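Local coordinates for protein toll (Drosophila melanogaster, PDB 4LXR) that serves as the cell-surface receptor for cleaved spaetzle C-106, switching on Toll signalling in dorsal-ventral patterning of the embryo and in antifungal immunity, at residues A[14-27]-A[30-44]. Numbering follows the deposited sequence.
Sequences GLCQCAPIMSEYEI and PANAENPTFRLTIQP. With NAG (2-acetamido-2-deoxy-beta-D-glucopyranose), chain H.
Ile27 reaches diagonally over to Ile42, the two CD1 methyls 3.6 Å apart, while its CB rests against Leu40 CB. Tyr25 lies on this same apolar face, and the edge of its ring meets Pro44, with Tyr25 CE2 3.9 Å from Pro44 CG. Beneath these side chains the backbones run antiparallel: Tyr25 pairs with Ile42 and Ile27 with Leu40, each through two hydrogen bonds, the straightest from Ile27 N to Leu40 O at 2.7 Å. The other face is polar. Arg39 starts out extended and bends at chi3 (-49°), which swings its guanidinium edge round to the Glu26 carboxylate. The salt bridge is long and weak, Arg39 NH1 to Glu26 OE2 3.5 Å. Its two planes are turned 59° apart. Glu26 OE2 also accepts a hydrogen bond from Leu16 N of a spaetzle chain, so Arg39 probably helps steady a carboxylate engaged by the ligand. Near the hairpin turn 21-24, Gln43 bends at chi2 (80°), bringing its amide to Ser23, whose OG donates to a lone pair of Gln43 OE1 at 3.2 Å. Gln43 OE1 also lies against Glu24 CB, 3.8 Å away. With alanine at Gln43, the Ser23 hydroxyl would probably lose this acceptor and Glu24 CB its contact with the amide. At the far end, Ala31 N bonds to Leu15 O at 2.7 Å, next to the Cys16-Cys29 disulfide. This belongs to the disulfide-bonded N-terminal cap of the leucine-rich-repeat ectodomain: strand 24-29 lies between 17-21 and 38-43, helix 4-12 and Phe2 pack against Tyr25 and Ile27, and strand 47-52 continues beyond 38-43 toward the parallel strands of the solenoid.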
loop_
_atom_site.group_PDB
_atom_site.type_symbol
_atom_site.label_atom_id
_atom_site.label_comp_id
_atom_site.label_asym_id
_atom_site.label_seq_id
_atom_site.Cartn_x
_atom_site.Cartn_y
_atom_site.Cartn_z
ATOM N N GLY A 14 -43.255 -22.469 -20.587
ATOM C CA GLY A 14 -42.338 -22.546 -19.471
ATOM C C GLY A 14 -42.883 -22.856 -18.099
ATOM O O GLY A 14 -43.561 -22.035 -17.482
ATOM N N LEU A 15 -42.580 -24.056 -17.623
ATOM C CA LEU A 15 -42.638 -24.327 -16.201
ATOM C C LEU A 15 -41.359 -23.745 -15.600
ATOM O O LEU A 15 -41.282 -23.486 -14.402
ATOM C CB LEU A 15 -42.730 -25.830 -15.924
ATOM C CG LEU A 15 -44.041 -26.536 -16.293
ATOM C CD1 LEU A 15 -43.875 -27.394 -17.543
ATOM C CD2 LEU A 15 -44.560 -27.369 -15.125
ATOM N N CYS A 16 -40.360 -23.533 -16.452
ATOM C CA CYS A 16 -39.097 -22.930 -16.037
ATOM C C CYS A 16 -38.850 -21.638 -16.804
ATOM O O CYS A 16 -39.367 -21.448 -17.904
ATOM C CB CYS A 16 -37.933 -23.892 -16.288
ATOM S SG CYS A 16 -38.060 -25.475 -15.425
ATOM N N GLN A 17 -38.059 -20.748 -16.222
ATOM C CA GLN A 17 -37.649 -19.559 -16.939
ATOM C C GLN A 17 -36.153 -19.629 -17.208
ATOM O O GLN A 17 -35.410 -20.302 -16.491
ATOM C CB GLN A 17 -38.008 -18.301 -16.152
ATOM C CG GLN A 17 -36.970 -17.891 -15.133
ATOM C CD GLN A 17 -37.431 -16.743 -14.264
ATOM O OE1 GLN A 17 -36.620 -15.943 -13.794
ATOM N NE2 GLN A 17 -38.739 -16.658 -14.038
ATOM N N CYS A 18 -35.718 -18.965 -18.265
ATOM C CA CYS A 18 -34.312 -18.937 -18.625
ATOM C C CYS A 18 -33.922 -17.510 -18.990
ATOM O O CYS A 18 -34.680 -16.804 -19.647
ATOM C CB CYS A 18 -34.064 -19.862 -19.813
ATOM S SG CYS A 18 -32.347 -19.935 -20.385
ATOM N N ALA A 19 -32.745 -17.082 -18.556
ATOM C CA ALA A 19 -32.244 -15.771 -18.940
ATOM C C ALA A 19 -30.766 -15.887 -19.264
ATOM O O ALA A 19 -30.002 -16.455 -18.475
ATOM C CB ALA A 19 -32.478 -14.747 -17.822
ATOM N N PRO A 20 -30.358 -15.380 -20.439
ATOM C CA PRO A 20 -28.928 -15.340 -20.749
ATOM C C PRO A 20 -28.235 -14.378 -19.808
ATOM O O PRO A 20 -28.836 -13.399 -19.386
ATOM C CB PRO A 20 -28.891 -14.800 -22.182
ATOM C CG PRO A 20 -30.172 -14.050 -22.339
ATOM C CD PRO A 20 -31.175 -14.835 -21.534
ATOM N N ILE A 21 -26.995 -14.672 -19.455
ATOM C CA ILE A 21 -26.210 -13.754 -18.649
ATOM C C ILE A 21 -24.729 -13.995 -18.899
ATOM O O ILE A 21 -24.216 -15.095 -18.666
ATOM C CB ILE A 21 -26.572 -13.811 -17.143
ATOM C CG1 ILE A 21 -25.677 -12.859 -16.356
ATOM C CG2 ILE A 21 -26.477 -15.219 -16.587
ATOM C CD1 ILE A 21 -26.001 -12.805 -14.898
ATOM N N MET A 22 -24.054 -12.955 -19.386
ATOM C CA MET A 22 -22.716 -13.093 -19.951
ATOM C C MET A 22 -22.721 -14.189 -21.013
ATOM O O MET A 22 -23.594 -14.214 -21.881
ATOM C CB MET A 22 -21.673 -13.350 -18.861
ATOM C CG MET A 22 -21.174 -12.061 -18.215
ATOM S SD MET A 22 -21.264 -12.038 -16.414
ATOM C CE MET A 22 -20.824 -10.329 -16.122
ATOM N N SER A 23 -21.766 -15.102 -20.948
ATOM C CA SER A 23 -21.720 -16.168 -21.938
ATOM C C SER A 23 -22.554 -17.386 -21.523
ATOM O O SER A 23 -22.665 -18.358 -22.273
ATOM C CB SER A 23 -20.272 -16.561 -22.228
ATOM O OG SER A 23 -19.510 -16.565 -21.034
ATOM N N GLU A 24 -23.168 -17.327 -20.346
ATOM C CA GLU A 24 -23.921 -18.472 -19.842
ATOM C C GLU A 24 -25.436 -18.270 -19.808
ATOM O O GLU A 24 -25.957 -17.241 -20.234
ATOM C CB GLU A 24 -23.417 -18.864 -18.452
ATOM C CG GLU A 24 -23.765 -17.855 -17.378
ATOM C CD GLU A 24 -23.006 -18.083 -16.091
ATOM O OE1 GLU A 24 -23.357 -17.433 -15.077
ATOM O OE2 GLU A 24 -22.069 -18.918 -16.090
ATOM N N TYR A 25 -26.138 -19.274 -19.297
ATOM C CA TYR A 25 -27.583 -19.213 -19.159
ATOM C C TYR A 25 -27.948 -19.640 -17.754
ATOM O O TYR A 25 -27.374 -20.586 -17.233
ATOM C CB TYR A 25 -28.262 -20.133 -20.177
ATOM C CG TYR A 25 -27.919 -19.802 -21.610
ATOM C CD1 TYR A 25 -28.635 -18.827 -22.315
ATOM C CD2 TYR A 25 -26.872 -20.445 -22.258
ATOM C CE1 TYR A 25 -28.318 -18.515 -23.625
ATOM C CE2 TYR A 25 -26.547 -20.140 -23.566
ATOM C CZ TYR A 25 -27.275 -19.172 -24.245
ATOM O OH TYR A 25 -26.952 -18.874 -25.546
ATOM N N GLU A 26 -28.881 -18.937 -17.127
ATOM C CA GLU A 26 -29.393 -19.396 -15.849
ATOM C C GLU A 26 -30.826 -19.871 -16.012
ATOM O O GLU A 26 -31.688 -19.126 -16.466
ATOM C CB GLU A 26 -29.323 -18.320 -14.769
ATOM C CG GLU A 26 -29.633 -18.876 -13.381
ATOM C CD GLU A 26 -30.049 -17.817 -12.375
ATOM O OE1 GLU A 26 -31.118 -17.191 -12.559
ATOM O OE2 GLU A 26 -29.311 -17.620 -11.389
ATOM N N ILE A 27 -31.069 -21.120 -15.643
ATOM C CA ILE A 27 -32.405 -21.672 -15.686
ATOM C C ILE A 27 -32.933 -21.883 -14.275
ATOM O O ILE A 27 -32.241 -22.468 -13.440
ATOM C CB ILE A 27 -32.402 -22.996 -16.433
ATOM C CG1 ILE A 27 -31.875 -22.769 -17.854
ATOM C CG2 ILE A 27 -33.798 -23.594 -16.441
ATOM C CD1 ILE A 27 -31.737 -24.014 -18.677
ATOM N N PRO A 30 -39.305 -24.042 -10.269
ATOM C CA PRO A 30 -40.279 -23.476 -11.212
ATOM C C PRO A 30 -39.967 -22.023 -11.569
ATOM O O PRO A 30 -39.152 -21.382 -10.905
ATOM C CB PRO A 30 -41.600 -23.539 -10.434
ATOM C CG PRO A 30 -41.376 -24.559 -9.367
ATOM C CD PRO A 30 -39.935 -24.409 -8.990
ATOM N N ALA A 31 -40.627 -21.516 -12.607
ATOM C CA ALA A 31 -40.360 -20.182 -13.134
ATOM C C ALA A 31 -40.470 -19.067 -12.099
ATOM O O ALA A 31 -39.603 -18.200 -12.022
ATOM C CB ALA A 31 -41.276 -19.890 -14.324
ATOM N N ASN A 32 -41.531 -19.081 -11.304
ATOM C CA ASN A 32 -41.812 -17.931 -10.446
ATOM C C ASN A 32 -41.320 -18.086 -9.013
ATOM O O ASN A 32 -41.794 -17.399 -8.110
ATOM C CB ASN A 32 -43.312 -17.603 -10.459
ATOM C CG ASN A 32 -43.624 -16.288 -11.166
ATOM O OD1 ASN A 32 -43.640 -16.218 -12.397
ATOM N ND2 ASN A 32 -43.887 -15.243 -10.385
ATOM N N ALA A 33 -40.353 -18.970 -8.806
ATOM C CA ALA A 33 -39.951 -19.328 -7.453
ATOM C C ALA A 33 -38.905 -18.402 -6.835
ATOM O O ALA A 33 -37.910 -18.045 -7.471
ATOM C CB ALA A 33 -39.475 -20.783 -7.404
ATOM N N GLU A 34 -39.154 -18.020 -5.586
ATOM C CA GLU A 34 -38.175 -17.336 -4.746
ATOM C C GLU A 34 -37.080 -18.324 -4.351
ATOM O O GLU A 34 -35.897 -17.973 -4.266
ATOM C CB GLU A 34 -38.867 -16.787 -3.493
ATOM C CG GLU A 34 -37.976 -16.656 -2.262
ATOM C CD GLU A 34 -37.220 -15.341 -2.215
ATOM O OE1 GLU A 34 -37.746 -14.331 -2.730
ATOM O OE2 GLU A 34 -36.099 -15.322 -1.657
ATOM N N ASN A 35 -37.492 -19.566 -4.112
ATOM C CA ASN A 35 -36.567 -20.638 -3.765
ATOM C C ASN A 35 -36.738 -21.828 -4.698
ATOM O O ASN A 35 -37.301 -22.852 -4.303
ATOM C CB ASN A 35 -36.781 -21.071 -2.314
ATOM C CG ASN A 35 -36.403 -19.987 -1.322
ATOM O OD1 ASN A 35 -35.308 -19.428 -1.379
ATOM N ND2 ASN A 35 -37.316 -19.679 -0.408
ATOM N N PRO A 36 -36.243 -21.696 -5.942
ATOM C CA PRO A 36 -36.440 -22.716 -6.979
ATOM C C PRO A 36 -35.873 -24.071 -6.585
ATOM O O PRO A 36 -34.863 -24.144 -5.881
ATOM C CB PRO A 36 -35.675 -22.149 -8.185
ATOM C CG PRO A 36 -34.712 -21.172 -7.608
ATOM C CD PRO A 36 -35.388 -20.588 -6.409
ATOM N N THR A 37 -36.535 -25.129 -7.042
ATOM C CA THR A 37 -36.099 -26.494 -6.792
ATOM C C THR A 37 -34.766 -26.714 -7.492
ATOM O O THR A 37 -33.860 -27.366 -6.950
ATOM C CB THR A 37 -37.133 -27.511 -7.308
ATOM O OG1 THR A 37 -38.421 -27.199 -6.769
ATOM C CG2 THR A 37 -36.779 -28.898 -6.873
ATOM N N PHE A 38 -34.654 -26.148 -8.692
ATOM C CA PHE A 38 -33.450 -26.263 -9.500
ATOM C C PHE A 38 -33.028 -24.921 -10.050
ATOM O O PHE A 38 -33.852 -24.114 -10.475
ATOM C CB PHE A 38 -33.661 -27.232 -10.654
ATOM C CG PHE A 38 -33.995 -28.617 -10.205
ATOM C CD1 PHE A 38 -33.002 -29.468 -9.744
ATOM C CD2 PHE A 38 -35.298 -29.067 -10.216
ATOM C CE1 PHE A 38 -33.306 -30.743 -9.327
ATOM C CE2 PHE A 38 -35.607 -30.345 -9.795
ATOM C CZ PHE A 38 -34.610 -31.180 -9.349
ATOM N N ARG A 39 -31.725 -24.693 -10.032
ATOM C CA ARG A 39 -31.151 -23.545 -10.686
ATOM C C ARG A 39 -29.998 -24.072 -11.503
ATOM O O ARG A 39 -29.018 -24.552 -10.951
ATOM C CB ARG A 39 -30.660 -22.522 -9.661
ATOM C CG ARG A 39 -30.212 -21.218 -10.278
ATOM C CD ARG A 39 -29.675 -20.255 -9.227
ATOM N NE ARG A 39 -30.565 -20.126 -8.076
ATOM C CZ ARG A 39 -31.484 -19.175 -7.943
ATOM N NH1 ARG A 39 -31.643 -18.263 -8.889
ATOM N NH2 ARG A 39 -32.248 -19.136 -6.858
ATOM N N LEU A 40 -30.123 -24.005 -12.819
ATOM C CA LEU A 40 -29.089 -24.527 -13.694
ATOM C C LEU A 40 -28.283 -23.423 -14.346
ATOM O O LEU A 40 -28.839 -22.464 -14.871
ATOM C CB LEU A 40 -29.692 -25.416 -14.781
ATOM C CG LEU A 40 -30.254 -26.780 -14.381
ATOM C CD1 LEU A 40 -31.736 -26.663 -14.028
ATOM C CD2 LEU A 40 -30.069 -27.706 -15.550
ATOM N N THR A 41 -26.966 -23.568 -14.320
ATOM C CA THR A 41 -26.099 -22.650 -15.040
ATOM C C THR A 41 -25.425 -23.418 -16.163
ATOM O O THR A 41 -24.725 -24.408 -15.932
ATOM C CB THR A 41 -25.041 -22.030 -14.122
ATOM O OG1 THR A 41 -25.689 -21.339 -13.049
ATOM C CG2 THR A 41 -24.159 -21.056 -14.896
ATOM N N ILE A 42 -25.660 -22.964 -17.384
ATOM C CA ILE A 42 -25.156 -23.639 -18.564
ATOM C C ILE A 42 -24.161 -22.756 -19.301
ATOM O O ILE A 42 -24.472 -21.617 -19.678
ATOM C CB ILE A 42 -26.299 -24.027 -19.523
ATOM C CG1 ILE A 42 -27.356 -24.855 -18.789
ATOM C CG2 ILE A 42 -25.752 -24.775 -20.729
ATOM C CD1 ILE A 42 -28.491 -25.337 -19.677
ATOM N N GLN A 43 -22.958 -23.286 -19.477
ATOM C CA GLN A 43 -21.931 -22.680 -20.316
ATOM C C GLN A 43 -21.595 -23.721 -21.390
ATOM O O GLN A 43 -20.801 -24.633 -21.151
ATOM C CB GLN A 43 -20.705 -22.315 -19.476
ATOM C CG GLN A 43 -19.535 -21.733 -20.241
ATOM C CD GLN A 43 -19.716 -20.264 -20.541
ATOM O OE1 GLN A 43 -19.901 -19.451 -19.634
ATOM N NE2 GLN A 43 -19.673 -19.913 -21.820
ATOM N N PRO A 44 -22.227 -23.592 -22.569
ATOM C CA PRO A 44 -22.262 -24.588 -23.651
ATOM C C PRO A 44 -20.897 -25.176 -23.986
ATOM O O PRO A 44 -19.956 -24.411 -24.183
ATOM C CB PRO A 44 -22.797 -23.786 -24.838
ATOM C CG PRO A 44 -23.636 -22.717 -24.209
ATOM C CD PRO A 44 -22.912 -22.339 -22.951
HETATM C C1 NAG H . -34.450 -23.879 -0.190
HETATM C C2 NAG H . -33.831 -22.663 0.506
HETATM C C3 NAG H . -34.539 -22.397 1.836
HETATM C C4 NAG H . -36.049 -22.328 1.655
HETATM C C5 NAG H . -36.567 -23.530 0.873
HETATM C C6 NAG H . -38.025 -23.392 0.508
HETATM C C7 NAG H . -31.462 -22.305 -0.055
HETATM C C8 NAG H . -30.044 -22.604 0.329
HETATM N N2 NAG H . -32.404 -22.850 0.722
HETATM O O3 NAG H . -34.073 -21.170 2.387
HETATM O O4 NAG H . -36.670 -22.337 2.935
HETATM O O5 NAG H . -35.847 -23.668 -0.361
HETATM O O6 NAG H . -38.676 -24.654 0.494
HETATM O O7 NAG H . -31.741 -21.613 -1.028
#